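PDB 7A56: envelopment polyprotein from Bovine Schmallenberg virus BH80/Germany/2011, which probably drives fusion of the viral envelope with the host cell membrane as the class II fusion glycoprotein Gc, here in its trimeric postfusion form. Local coordinates for residues D33-L38 / E209-T214; I89-P94 / S98-I103; E155-W160 / N290-I295; G173-S178 / P280-V285. All coordinates share one frame; numbering follows the deposited sequence.

Contact 1: D33-L38 / E209-T214; sequences DIANDL and ESFCST
Phe211, on strand 209-214, reaches across to the helix and meets Ala35 and Leu38 with two different parts of its side chain. The far end of the ring bears on Ala35, whose CB lies 3.3 Å from Phe211 CZ, a tight approach of the methyl group to the ring. The root of the ring is held by Leu38, with CD1 at 3.7 Å from Phe211 CB and at 3.8 Å from Phe211 CG. Both helix residues come at the ring obliquely, and the side chains of Leu38 and Phe211 cross at about a right angle. Ala35 and Leu38 are three residues apart and thus present neighbouring points of one helix face along the length of the aromatic side chain. Phe211 carries CG on the side of its backbone N, opposite the carbonyl carbon (chi1 -61°), which sends the ring out from the strand to the helix. The helical spacing is kept by backbone bonds such as Leu38 N to Ile34 O, 2.9 Å. Asp37, one residue before Leu38, anchors this part of the helix through a salt bridge to Arg225 and a hydrogen bond from the backbone N of Asp224. Strand 209-214 is paired on one side with strand 197-206, to which the Cys203-Cys212 disulfide also ties it, and on the other with strand 44-46. Met206 and Pro45 from these strands pack on Phe211, Ile204 touches Leu38, and Ile34 turns to Phe100 and Ile102 of strand 98-134, so helix 23-40 packs across several strands, a helix-on-sheet contact.

Contact 2: I89-P94 / S98-I103; sequences INIAMP and SLFSII
Ile91 and Phe100 lie alongside each other on one face of a beta hairpin. The Ile91 CG1 methylene sits over one face of the ring, offset toward its rim, in a CH-pi contact 4.2 Å from the Phe100 centroid and 20° off the ring normal. Phe100 adopts a chi1 of 61°, with CG between its backbone N and carbonyl carbon, and this lays the ring beside the isoleucine. Farther along the same face, Ile91 CD1 meets Ile102 CD1 at 4.2 Å. On the other face Asn90 extends with CG anti to its backbone N (chi1 179°) and gives an N-H, nearly in its amide plane, from ND2 to Ser98 OG at 2.9 Å. Between the hydrogen-bonded pair Ile91-Phe100 and the non-hydrogen-bonded pair Ala92-Ser98 the antiparallel register slips by one residue in a classic beta bulge: Ile91 O accepts from Leu99 N at 2.7 Å and from Phe100 N at a longer 3.3 Å. The extra residue, Leu99, sets its side chain against Met93, just past the end of strand 86-92, with CD1 3.9 Å from Met93 SD and the two side chains crossing at a slant. Strand 346-350 continues the sheet beyond strand 86-92, with Asn348 bonding Asn90. Helix 23-40 packs on Leu99 and Phe100 through Ile23, Ile27 and Gln31, while Leu342 of strand 335-343 meets Ile91 and Ile102.

Contact 3: E155-W160 / N290-I295; sequences ERSSNW and NRKDVI
Lys292 stretches its side chain over to the backbone of Ser157 and places CE 3.2 Å from Ser157 O. The ammonium group does not stop there: Lys292 NZ is 4.2 Å from Ser157 O, because the last torsion is bent (chi4 44°) and turns the nitrogen past the carbonyl. An earlier bend, at chi2 (143°), falls well short of full extension and steers the chain sidelong before chi3 straightens it. The methylene end therefore rests against the serine, with Ser157 CB 4.1 Å from Lys292 CE, and the ammonium group lies beyond, among polar partners. One of these is a bridging water, which accepts from Lys292 NZ at 3.0 Å and donates to Ser158 OG, also at 3.0 Å. Ser158 holds its hydroxyl opposite its own carbonyl carbon (chi1 -64°), beside the backbone N, where OG can serve this water and also bond the carbonyl O of Cys135. NZ has two further partners, a salt bridge to Glu133 and the carbonyl O of Cys162. Leu175 and Tyr284 pack along the aliphatic part of the lysine. Nearby, Arg156 forms a salt bridge with Asp283 of the second subunit. With a carboxylate, a carbonyl and a water round a buried nitrogen, Lys292 probably remains protonated, its charge offset by Glu133. The two segments are thus joined through the water and the lysine's methylene chain, while the ammonium links them to Glu133 of strand 98-134 and to Cys162 of the Cys162-Cys286 disulfide, and Ser158 OG reaches Cys135 of the Cys135-Cys167 disulfide.

Contact 4: G173-S178 / P280-V285; sequences GCLYGS and PKFDYV
Leu175 and Tyr284 mark the nearest approach of the two backbones, with CA atoms 8.6 Å apart. Both segments are extended and run in broadly opposite senses, but the backbones do not pair, and the contact is made mostly by side chains, as between two layers of strands. Leu175 fills the gap, with CG anti to its backbone N (chi1 176°) and CD2 pushed up to the base of Tyr284. There CD2 lies 3.4 Å from Tyr284 CB and 3.5 Å from Tyr284 CG, a close fit in which the two side chains run antiparallel alongside each other. Tyr284 has CG between its backbone N and carbonyl carbon (chi1 62°), which carries the ring past the leucine. Phe282 offers its rim instead: Leu175 CG is in the ring plane, 3.9 Å from Phe282 CZ, and CD2 comes to 3.8 Å from the same atom. Phe152 of strand 150-158 meets the Phe282 ring as well. Asp283 makes a salt bridge with Arg156 of the third subunit, and that arginine lies in a cation-pi contact with Tyr284. This is layered beta packing, in which hairpin 281-285/293-296 lies over strands 150-158 and 172-183 in an elongated, disulfide-rich region, consistent with the distal end of domain II in class II fusion proteins.

In the fold
From the N terminus, helix residues 33-38 open contact 1, which closes only at 209-214. Contact 2 lies wholly within that interval, a local hairpin shut by 103, and touches contact 1 where Ile34 packs on Phe100 and Ile102. Contacts 3 and 4 also open before 209, at 155 and 173, but close at 290-295 and 280-285, so both cross contact 1, with contact 4 enclosed by contact 3. These two are neighbours: strands 281-285 and 293-296 pair through backbone bonds. Contacts 1 and 3 have centres about 84 Å apart, on opposite sides of the chain's centre. Long strand 98-134, interrupted by a bulge or short loop, starts in contact 2 and pairs with strand 172-183 of contact 4, so it links the two ends.

Contact 1: D33-L38 / E209-T214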
loop_
_atom_site.group_PDB
_atom_site.type_symbol
_atom_site.label_atom_id
_atom_site.label_comp_id
_atom_site.label_asym_id
_atom_site.label_seq_id
_atom_site.Cartn_x
_atom_site.Cartn_y
_atom_site.Cartn_z
ATOM N N ASP A 33 -30.472 19.305 -28.459
ATOM C CA ASP A 33 -31.213 18.677 -27.369
ATOM C C ASP A 33 -30.277 18.059 -26.328
ATOM O O ASP A 33 -30.488 18.210 -25.113
ATOM C CB ASP A 33 -32.143 17.619 -27.948
ATOM C CG ASP A 33 -33.381 18.225 -28.613
ATOM O OD1 ASP A 33 -33.638 19.441 -28.481
ATOM O OD2 ASP A 33 -34.073 17.475 -29.299
ATOM N N ILE A 34 -29.287 17.277 -26.782
ATOM C CA ILE A 34 -28.284 16.732 -25.853
ATOM C C ILE A 34 -27.556 17.840 -25.101
ATOM O O ILE A 34 -27.373 17.764 -23.880
ATOM C CB ILE A 34 -27.287 15.826 -26.593
ATOM C CG1 ILE A 34 -28.022 14.625 -27.168
ATOM C CG2 ILE A 34 -26.128 15.426 -25.626
ATOM C CD1 ILE A 34 -27.318 13.909 -28.369
ATOM N N ALA A 35 -27.056 18.848 -25.824
ATOM C CA ALA A 35 -26.299 19.905 -25.165
ATOM C C ALA A 35 -27.148 20.577 -24.111
ATOM O O ALA A 35 -26.672 20.864 -23.004
ATOM C CB ALA A 35 -25.805 20.960 -26.177
ATOM N N ASN A 36 -28.424 20.830 -24.438
ATOM C CA ASN A 36 -29.260 21.541 -23.488
ATOM C C ASN A 36 -29.531 20.693 -22.253
ATOM O O ASN A 36 -29.564 21.207 -21.129
ATOM C CB ASN A 36 -30.557 21.948 -24.183
ATOM C CG ASN A 36 -31.594 22.421 -23.221
ATOM O OD1 ASN A 36 -31.456 23.487 -22.632
ATOM N ND2 ASN A 36 -32.640 21.615 -23.023
ATOM N N ASP A 37 -29.765 19.396 -22.455
ATOM C CA ASP A 37 -29.969 18.442 -21.358
ATOM C C ASP A 37 -28.763 18.417 -20.429
ATOM O O ASP A 37 -28.878 18.495 -19.189
ATOM C CB ASP A 37 -30.197 17.070 -22.013
ATOM C CG ASP A 37 -30.715 15.992 -21.076
ATOM O OD1 ASP A 37 -30.906 16.217 -19.858
ATOM O OD2 ASP A 37 -30.904 14.858 -21.581
ATOM N N LEU A 38 -27.583 18.297 -21.022
ATOM C CA LEU A 38 -26.351 18.224 -20.220
ATOM C C LEU A 38 -26.121 19.515 -19.456
ATOM O O LEU A 38 -25.840 19.507 -18.248
ATOM C CB LEU A 38 -25.182 17.896 -21.142
ATOM C CG LEU A 38 -25.181 16.466 -21.748
ATOM C CD1 LEU A 38 -23.961 16.285 -22.626
ATOM C CD2 LEU A 38 -25.134 15.370 -20.686
ATOM N N GLU A 209 -17.890 20.519 -29.385
ATOM C CA GLU A 209 -18.253 20.960 -28.042
ATOM C C GLU A 209 -18.147 19.791 -27.076
ATOM O O GLU A 209 -18.547 18.664 -27.398
ATOM C CB GLU A 209 -19.667 21.572 -28.011
ATOM C CG GLU A 209 -19.874 22.488 -26.772
ATOM C CD GLU A 209 -21.026 23.511 -26.943
ATOM O OE1 GLU A 209 -21.871 23.294 -27.863
ATOM O OE2 GLU A 209 -21.055 24.525 -26.148
ATOM N N SER A 210 -17.617 20.055 -25.887
ATOM C CA SER A 210 -17.582 19.037 -24.848
ATOM C C SER A 210 -18.351 19.507 -23.607
ATOM O O SER A 210 -18.501 20.706 -23.370
ATOM C CB SER A 210 -16.114 18.676 -24.467
ATOM O OG SER A 210 -15.564 17.715 -25.371
ATOM N N PHE A 211 -18.896 18.550 -22.861
ATOM C CA PHE A 211 -19.656 18.811 -21.643
ATOM C C PHE A 211 -19.095 17.961 -20.519
ATOM O O PHE A 211 -19.166 16.729 -20.566
ATOM C CB PHE A 211 -21.148 18.527 -21.879
ATOM C CG PHE A 211 -21.733 19.406 -22.943
ATOM C CD1 PHE A 211 -22.212 20.681 -22.631
ATOM C CD2 PHE A 211 -21.735 19.000 -24.276
ATOM C CE1 PHE A 211 -22.706 21.505 -23.618
ATOM C CE2 PHE A 211 -22.259 19.817 -25.269
ATOM C CZ PHE A 211 -22.728 21.083 -24.944
ATOM N N CYS A 212 -18.526 18.613 -19.503
ATOM C CA CYS A 212 -17.653 17.918 -18.579
ATOM C C CYS A 212 -18.105 18.077 -17.137
ATOM O O CYS A 212 -18.750 19.057 -16.786
ATOM C CB CYS A 212 -16.209 18.451 -18.667
ATOM S SG CYS A 212 -15.554 18.315 -20.327
ATOM N N SER A 213 -17.734 17.118 -16.311
ATOM C CA SER A 213 -17.995 17.259 -14.878
ATOM C C SER A 213 -17.059 16.356 -14.091
ATOM O O SER A 213 -16.697 15.253 -14.555
ATOM C CB SER A 213 -19.469 16.882 -14.584
ATOM O OG SER A 213 -19.695 16.928 -13.188
ATOM N N THR A 214 -16.682 16.806 -12.882
ATOM C CA THR A 214 -16.007 15.869 -11.993
ATOM C C THR A 214 -17.042 14.811 -11.618
ATOM O O THR A 214 -18.248 15.066 -11.667
ATOM C CB THR A 214 -15.416 16.579 -10.742
ATOM O OG1 THR A 214 -16.413 17.376 -10.142
ATOM C CG2 THR A 214 -14.352 17.527 -11.139
#

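Contact 2: I89-P94 / S98-I103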
loop_
_atom_site.group_PDB
_atom_site.type_symbol
_atom_site.label_atom_id
_atom_site.label_comp_id
_atom_site.label_asym_id
_atom_site.label_seq_id
_atom_site.Cartn_x
_atom_site.Cartn_y
_atom_site.Cartn_z
ATOM N N ILE A 89 -19.169 6.340 -29.725
ATOM C CA ILE A 89 -20.489 5.772 -30.026
ATOM C C ILE A 89 -21.014 6.474 -31.243
ATOM O O ILE A 89 -21.186 7.696 -31.231
ATOM C CB ILE A 89 -21.501 5.906 -28.881
ATOM C CG1 ILE A 89 -20.955 5.267 -27.604
ATOM C CG2 ILE A 89 -22.887 5.263 -29.276
ATOM C CD1 ILE A 89 -21.100 3.751 -27.584
ATOM N N ASN A 90 -21.326 5.698 -32.277
ATOM C CA ASN A 90 -21.986 6.205 -33.469
ATOM C C ASN A 90 -23.514 6.081 -33.360
ATOM O O ASN A 90 -24.047 5.046 -32.931
ATOM C CB ASN A 90 -21.448 5.443 -34.673
ATOM C CG ASN A 90 -22.083 5.873 -35.962
ATOM O OD1 ASN A 90 -21.969 7.037 -36.370
ATOM N ND2 ASN A 90 -22.727 4.929 -36.641
ATOM N N ILE A 91 -24.193 7.187 -33.660
ATOM C CA ILE A 91 -25.643 7.303 -33.650
ATOM C C ILE A 91 -26.112 7.234 -35.098
ATOM O O ILE A 91 -25.651 8.034 -35.944
ATOM C CB ILE A 91 -26.103 8.627 -33.015
ATOM C CG1 ILE A 91 -25.296 8.955 -31.726
ATOM C CG2 ILE A 91 -27.597 8.542 -32.757
ATOM C CD1 ILE A 91 -25.460 7.860 -30.697
ATOM N N ALA A 92 -27.083 6.347 -35.349
ATOM C CA ALA A 92 -27.610 6.133 -36.692
ATOM C C ALA A 92 -29.130 6.012 -36.669
ATOM O O ALA A 92 -29.732 5.567 -35.685
ATOM C CB ALA A 92 -26.996 4.860 -37.309
ATOM N N MET A 93 -29.747 6.415 -37.779
ATOM C CA MET A 93 -31.149 6.083 -38.033
ATOM C C MET A 93 -31.367 4.580 -37.936
ATOM O O MET A 93 -30.470 3.808 -38.302
ATOM C CB MET A 93 -31.546 6.573 -39.421
ATOM C CG MET A 93 -31.486 8.066 -39.581
ATOM S SD MET A 93 -32.686 8.915 -38.525
ATOM C CE MET A 93 -34.192 8.626 -39.487
ATOM N N PRO A 94 -32.523 4.131 -37.435
ATOM C CA PRO A 94 -32.822 2.690 -37.395
ATOM C C PRO A 94 -32.764 2.083 -38.788
ATOM O O PRO A 94 -33.364 2.610 -39.729
ATOM C CB PRO A 94 -34.244 2.637 -36.831
ATOM C CG PRO A 94 -34.421 3.922 -36.147
ATOM C CD PRO A 94 -33.632 4.927 -36.891
ATOM N N SER A 98 -25.790 6.763 -40.791
ATOM C CA SER A 98 -25.130 7.351 -39.625
ATOM C C SER A 98 -25.430 8.843 -39.517
ATOM O O SER A 98 -25.489 9.554 -40.516
ATOM C CB SER A 98 -23.612 7.132 -39.709
ATOM O OG SER A 98 -23.272 5.797 -39.349
ATOM N N LEU A 99 -25.609 9.322 -38.292
ATOM C CA LEU A 99 -25.982 10.708 -38.043
ATOM C C LEU A 99 -24.841 11.462 -37.378
ATOM O O LEU A 99 -24.335 12.441 -37.941
ATOM C CB LEU A 99 -27.239 10.770 -37.163
ATOM C CG LEU A 99 -28.568 10.216 -37.704
ATOM C CD1 LEU A 99 -29.430 9.764 -36.557
ATOM C CD2 LEU A 99 -29.308 11.281 -38.503
ATOM N N PHE A 100 -24.413 11.032 -36.194
ATOM C CA PHE A 100 -23.289 11.735 -35.572
ATOM C C PHE A 100 -22.698 10.831 -34.513
ATOM O O PHE A 100 -23.181 9.722 -34.290
ATOM C CB PHE A 100 -23.683 13.107 -34.988
ATOM C CG PHE A 100 -24.737 13.038 -33.901
ATOM C CD1 PHE A 100 -26.080 13.061 -34.240
ATOM C CD2 PHE A 100 -24.378 13.002 -32.560
ATOM C CE1 PHE A 100 -27.058 12.997 -33.287
ATOM C CE2 PHE A 100 -25.361 12.912 -31.561
ATOM C CZ PHE A 100 -26.715 12.931 -31.939
ATOM N N SER A 101 -21.671 11.335 -33.817
ATOM C CA SER A 101 -20.972 10.544 -32.820
ATOM C C SER A 101 -20.990 11.252 -31.464
ATOM O O SER A 101 -21.033 12.491 -31.384
ATOM C CB SER A 101 -19.539 10.273 -33.254
ATOM O OG SER A 101 -18.781 11.443 -33.058
ATOM N N ILE A 102 -21.060 10.436 -30.412
ATOM C CA ILE A 102 -20.889 10.860 -29.025
ATOM C C ILE A 102 -19.657 10.140 -28.520
ATOM O O ILE A 102 -19.570 8.910 -28.633
ATOM C CB ILE A 102 -22.119 10.507 -28.171
ATOM C CG1 ILE A 102 -23.379 11.246 -28.685
ATOM C CG2 ILE A 102 -21.898 10.812 -26.716
ATOM C CD1 ILE A 102 -24.667 10.888 -27.924
ATOM N N ILE A 103 -18.729 10.887 -27.932
ATOM C CA ILE A 103 -17.497 10.331 -27.371
ATOM C C ILE A 103 -17.581 10.460 -25.856
ATOM O O ILE A 103 -17.963 11.520 -25.343
ATOM C CB ILE A 103 -16.281 11.060 -27.964
ATOM C CG1 ILE A 103 -16.119 10.662 -29.452
ATOM C CG2 ILE A 103 -14.953 10.796 -27.183
ATOM C CD1 ILE A 103 -15.213 11.662 -30.221
#

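Contact 3: E155-W160 / N290-I295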
loop_
_atom_site.group_PDB
_atom_site.type_symbol
_atom_site.label_atom_id
_atom_site.label_comp_id
_atom_site.label_asym_id
_atom_site.label_seq_id
_atom_site.Cartn_x
_atom_site.Cartn_y
_atom_site.Cartn_z
ATOM N N GLU A 155 35.786 12.563 33.280
ATOM C CA GLU A 155 36.212 12.667 34.665
ATOM C C GLU A 155 37.736 12.563 34.722
ATOM O O GLU A 155 38.389 12.138 33.752
ATOM C CB GLU A 155 35.647 11.523 35.520
ATOM C CG GLU A 155 34.143 11.320 35.520
ATOM C CD GLU A 155 33.373 12.335 36.319
ATOM O OE1 GLU A 155 33.992 13.106 37.075
ATOM O OE2 GLU A 155 32.101 12.328 36.233
ATOM N N ARG A 156 38.272 12.935 35.867
ATOM C CA ARG A 156 39.692 12.714 36.193
ATOM C C ARG A 156 40.609 13.445 35.203
ATOM O O ARG A 156 41.687 12.961 34.856
ATOM C CB ARG A 156 40.014 11.204 36.199
ATOM C CG ARG A 156 39.166 10.349 37.160
ATOM C CD ARG A 156 39.181 8.853 36.754
ATOM N NE ARG A 156 38.404 8.618 35.503
ATOM C CZ ARG A 156 38.979 8.277 34.347
ATOM N NH1 ARG A 156 40.305 8.116 34.291
ATOM N NH2 ARG A 156 38.255 8.094 33.267
ATOM N N SER A 157 40.209 14.643 34.754
ATOM C CA SER A 157 41.001 15.286 33.713
ATOM C C SER A 157 42.234 16.055 34.248
ATOM O O SER A 157 43.224 16.230 33.495
ATOM C CB SER A 157 40.087 16.195 32.889
ATOM O OG SER A 157 39.293 16.977 33.772
ATOM N N SER A 158 42.253 16.448 35.531
ATOM C CA SER A 158 43.402 17.134 36.115
ATOM C C SER A 158 44.485 16.105 36.468
ATOM O O SER A 158 44.212 15.132 37.180
ATOM C CB SER A 158 42.998 17.904 37.383
ATOM O OG SER A 158 42.080 18.945 37.057
ATOM N N ASN A 159 45.689 16.275 35.938
ATOM C CA ASN A 159 46.803 15.405 36.333
ATOM C C ASN A 159 48.083 16.166 36.116
ATOM O O ASN A 159 48.103 17.189 35.432
ATOM C CB ASN A 159 46.853 14.123 35.496
ATOM C CG ASN A 159 45.954 13.047 36.014
ATOM O OD1 ASN A 159 46.231 12.454 37.042
ATOM N ND2 ASN A 159 44.865 12.760 35.268
ATOM N N TRP A 160 49.177 15.633 36.676
ATOM C CA TRP A 160 50.463 16.260 36.429
ATOM C C TRP A 160 50.782 16.253 34.934
ATOM O O TRP A 160 50.655 15.225 34.270
ATOM C CB TRP A 160 51.553 15.515 37.203
ATOM C CG TRP A 160 52.814 16.227 37.187
ATOM C CD1 TRP A 160 53.202 17.221 38.034
ATOM C CD2 TRP A 160 53.888 16.032 36.276
ATOM N NE1 TRP A 160 54.465 17.625 37.733
ATOM C CE2 TRP A 160 54.913 16.923 36.652
ATOM C CE3 TRP A 160 54.096 15.175 35.192
ATOM C CZ2 TRP A 160 56.125 17.005 35.977
ATOM C CZ3 TRP A 160 55.311 15.256 34.517
ATOM C CH2 TRP A 160 56.305 16.166 34.913
ATOM N N ASN A 290 48.070 25.212 31.496
ATOM C CA ASN A 290 47.083 25.908 30.690
ATOM C C ASN A 290 45.903 24.983 30.484
ATOM O O ASN A 290 46.023 23.764 30.613
ATOM C CB ASN A 290 47.659 26.332 29.360
ATOM C CG ASN A 290 47.185 27.706 28.965
ATOM O OD1 ASN A 290 46.032 27.888 28.551
ATOM N ND2 ASN A 290 48.041 28.680 29.125
ATOM N N ARG A 291 44.757 25.578 30.142
ATOM C CA ARG A 291 43.551 24.809 29.873
ATOM C C ARG A 291 43.808 23.775 28.789
ATOM O O ARG A 291 44.630 24.003 27.894
ATOM C CB ARG A 291 42.415 25.746 29.441
ATOM C CG ARG A 291 41.734 26.403 30.616
ATOM C CD ARG A 291 40.851 27.569 30.194
ATOM N NE ARG A 291 40.197 28.149 31.370
ATOM C CZ ARG A 291 40.819 28.840 32.336
ATOM N NH1 ARG A 291 42.137 29.054 32.297
ATOM N NH2 ARG A 291 40.121 29.318 33.363
ATOM N N LYS A 292 43.155 22.607 28.919
ATOM C CA LYS A 292 43.220 21.557 27.899
ATOM C C LYS A 292 42.559 22.006 26.596
ATOM O O LYS A 292 41.644 22.836 26.598
ATOM C CB LYS A 292 42.542 20.264 28.410
ATOM C CG LYS A 292 43.249 19.778 29.747
ATOM C CD LYS A 292 42.203 19.171 30.737
ATOM C CE LYS A 292 42.849 19.071 32.162
ATOM N NZ LYS A 292 43.603 20.277 32.540
ATOM N N ASP A 293 43.040 21.453 25.476
ATOM C CA ASP A 293 42.369 21.629 24.170
ATOM C C ASP A 293 41.388 20.508 23.940
ATOM O O ASP A 293 41.760 19.336 24.017
ATOM C CB ASP A 293 43.370 21.654 23.016
ATOM C CG ASP A 293 44.438 22.715 23.175
ATOM O OD1 ASP A 293 44.134 23.877 23.523
ATOM O OD2 ASP A 293 45.622 22.395 22.945
ATOM N N VAL A 294 40.147 20.869 23.571
ATOM C CA VAL A 294 39.098 19.917 23.243
ATOM C C VAL A 294 39.263 19.502 21.792
ATOM O O VAL A 294 39.404 20.361 20.914
ATOM C CB VAL A 294 37.722 20.550 23.498
ATOM C CG1 VAL A 294 36.595 19.717 22.914
ATOM C CG2 VAL A 294 37.533 20.741 25.025
ATOM N N ILE A 295 39.312 18.189 21.540
ATOM C CA ILE A 295 39.357 17.671 20.170
ATOM C C ILE A 295 38.002 17.053 19.902
ATOM O O ILE A 295 37.588 16.129 20.607
ATOM C CB ILE A 295 40.496 16.659 19.959
ATOM C CG1 ILE A 295 41.796 17.091 20.702
ATOM C CG2 ILE A 295 40.688 16.371 18.394
ATOM C CD1 ILE A 295 42.593 18.118 20.007
HETATM O O HOH W 1 43.394 21.034 35.425
#

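Contact 4: G173-S178 / P280-V285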
loop_
_atom_site.group_PDB
_atom_site.type_symbol
_atom_site.label_atom_id
_atom_site.label_comp_id
_atom_site.label_asym_id
_atom_site.label_seq_id
_atom_site.Cartn_x
_atom_site.Cartn_y
_atom_site.Cartn_z
ATOM N N GLY A 173 38.787 16.460 38.942
ATOM C CA GLY A 173 38.325 17.461 37.995
ATOM C C GLY A 173 37.555 16.881 36.839
ATOM O O GLY A 173 37.301 15.674 36.733
ATOM N N CYS A 174 37.194 17.773 35.917
ATOM C CA CYS A 174 36.359 17.355 34.808
ATOM C C CYS A 174 36.573 18.290 33.623
ATOM O O CYS A 174 36.878 19.478 33.799
ATOM C CB CYS A 174 34.893 17.342 35.227
ATOM S SG CYS A 174 33.653 16.888 33.871
ATOM N N LEU A 175 36.360 17.750 32.423
ATOM C CA LEU A 175 36.310 18.556 31.209
ATOM C C LEU A 175 35.027 18.162 30.512
ATOM O O LEU A 175 34.806 16.966 30.262
ATOM C CB LEU A 175 37.525 18.317 30.301
ATOM C CG LEU A 175 37.631 18.996 28.942
ATOM C CD1 LEU A 175 37.709 20.497 29.068
ATOM C CD2 LEU A 175 38.835 18.487 28.188
ATOM N N TYR A 176 34.162 19.141 30.250
ATOM C CA TYR A 176 32.851 18.786 29.680
ATOM C C TYR A 176 32.403 19.827 28.661
ATOM O O TYR A 176 32.967 20.919 28.562
ATOM C CB TYR A 176 31.786 18.639 30.802
ATOM C CG TYR A 176 31.563 19.871 31.635
ATOM C CD1 TYR A 176 32.313 20.107 32.799
ATOM C CD2 TYR A 176 30.584 20.799 31.288
ATOM C CE1 TYR A 176 32.096 21.249 33.567
ATOM C CE2 TYR A 176 30.370 21.943 32.050
ATOM C CZ TYR A 176 31.113 22.156 33.176
ATOM O OH TYR A 176 30.859 23.291 33.903
ATOM N N GLY A 177 31.379 19.477 27.892
ATOM C CA GLY A 177 30.758 20.476 27.058
ATOM C C GLY A 177 29.541 19.917 26.343
ATOM O O GLY A 177 28.966 18.895 26.746
ATOM N N SER A 178 29.154 20.632 25.283
ATOM C CA SER A 178 27.992 20.245 24.471
ATOM C C SER A 178 28.228 20.684 23.029
ATOM O O SER A 178 29.080 21.542 22.747
ATOM C CB SER A 178 26.703 20.855 25.025
ATOM O OG SER A 178 26.872 22.239 25.255
ATOM N N PRO A 280 29.360 12.030 20.750
ATOM C CA PRO A 280 30.434 12.839 20.162
ATOM C C PRO A 280 31.774 12.143 20.237
ATOM O O PRO A 280 32.077 11.442 21.209
ATOM C CB PRO A 280 30.428 14.101 21.017
ATOM C CG PRO A 280 28.950 14.241 21.367
ATOM C CD PRO A 280 28.526 12.827 21.666
ATOM N N LYS A 281 32.584 12.364 19.208
ATOM C CA LYS A 281 33.953 11.875 19.222
ATOM C C LYS A 281 34.763 12.966 19.901
ATOM O O LYS A 281 35.222 13.906 19.249
ATOM C CB LYS A 281 34.465 11.621 17.818
ATOM C CG LYS A 281 33.837 10.411 17.130
ATOM C CD LYS A 281 34.541 10.313 15.794
ATOM C CE LYS A 281 34.559 8.911 15.264
ATOM N NZ LYS A 281 35.344 8.872 13.993
ATOM N N PHE A 282 34.954 12.808 21.213
ATOM C CA PHE A 282 35.508 13.833 22.094
ATOM C C PHE A 282 36.770 13.300 22.767
ATOM O O PHE A 282 36.752 12.198 23.337
ATOM C CB PHE A 282 34.474 14.183 23.189
ATOM C CG PHE A 282 35.082 14.880 24.414
ATOM C CD1 PHE A 282 35.771 16.089 24.284
ATOM C CD2 PHE A 282 34.899 14.350 25.684
ATOM C CE1 PHE A 282 36.344 16.745 25.451
ATOM C CE2 PHE A 282 35.446 14.994 26.828
ATOM C CZ PHE A 282 36.136 16.198 26.692
ATOM N N ASP A 283 37.836 14.074 22.707
ATOM C CA ASP A 283 39.046 13.787 23.483
ATOM C C ASP A 283 39.696 15.126 23.767
ATOM O O ASP A 283 39.152 16.187 23.433
ATOM C CB ASP A 283 39.960 12.787 22.700
ATOM C CG ASP A 283 40.806 11.901 23.626
ATOM O OD1 ASP A 283 41.098 12.357 24.753
ATOM O OD2 ASP A 283 41.222 10.785 23.206
ATOM N N TYR A 284 40.868 15.101 24.408
ATOM C CA TYR A 284 41.516 16.360 24.692
ATOM C C TYR A 284 43.028 16.145 24.771
ATOM O O TYR A 284 43.507 15.023 25.017
ATOM C CB TYR A 284 41.004 16.947 26.027
ATOM C CG TYR A 284 41.269 16.091 27.283
ATOM C CD1 TYR A 284 40.357 15.105 27.678
ATOM C CD2 TYR A 284 42.391 16.294 28.079
ATOM C CE1 TYR A 284 40.565 14.337 28.794
ATOM C CE2 TYR A 284 42.621 15.501 29.213
ATOM C CZ TYR A 284 41.711 14.556 29.568
ATOM O OH TYR A 284 41.916 13.773 30.662
ATOM N N VAL A 285 43.756 17.267 24.656
ATOM C CA VAL A 285 45.224 17.344 24.739
ATOM C C VAL A 285 45.604 18.208 25.943
ATOM O O VAL A 285 44.883 19.150 26.305
ATOM C CB VAL A 285 45.814 17.893 23.413
ATOM C CG1 VAL A 285 47.211 18.232 23.489
ATOM C CG2 VAL A 285 45.659 16.807 22.280
#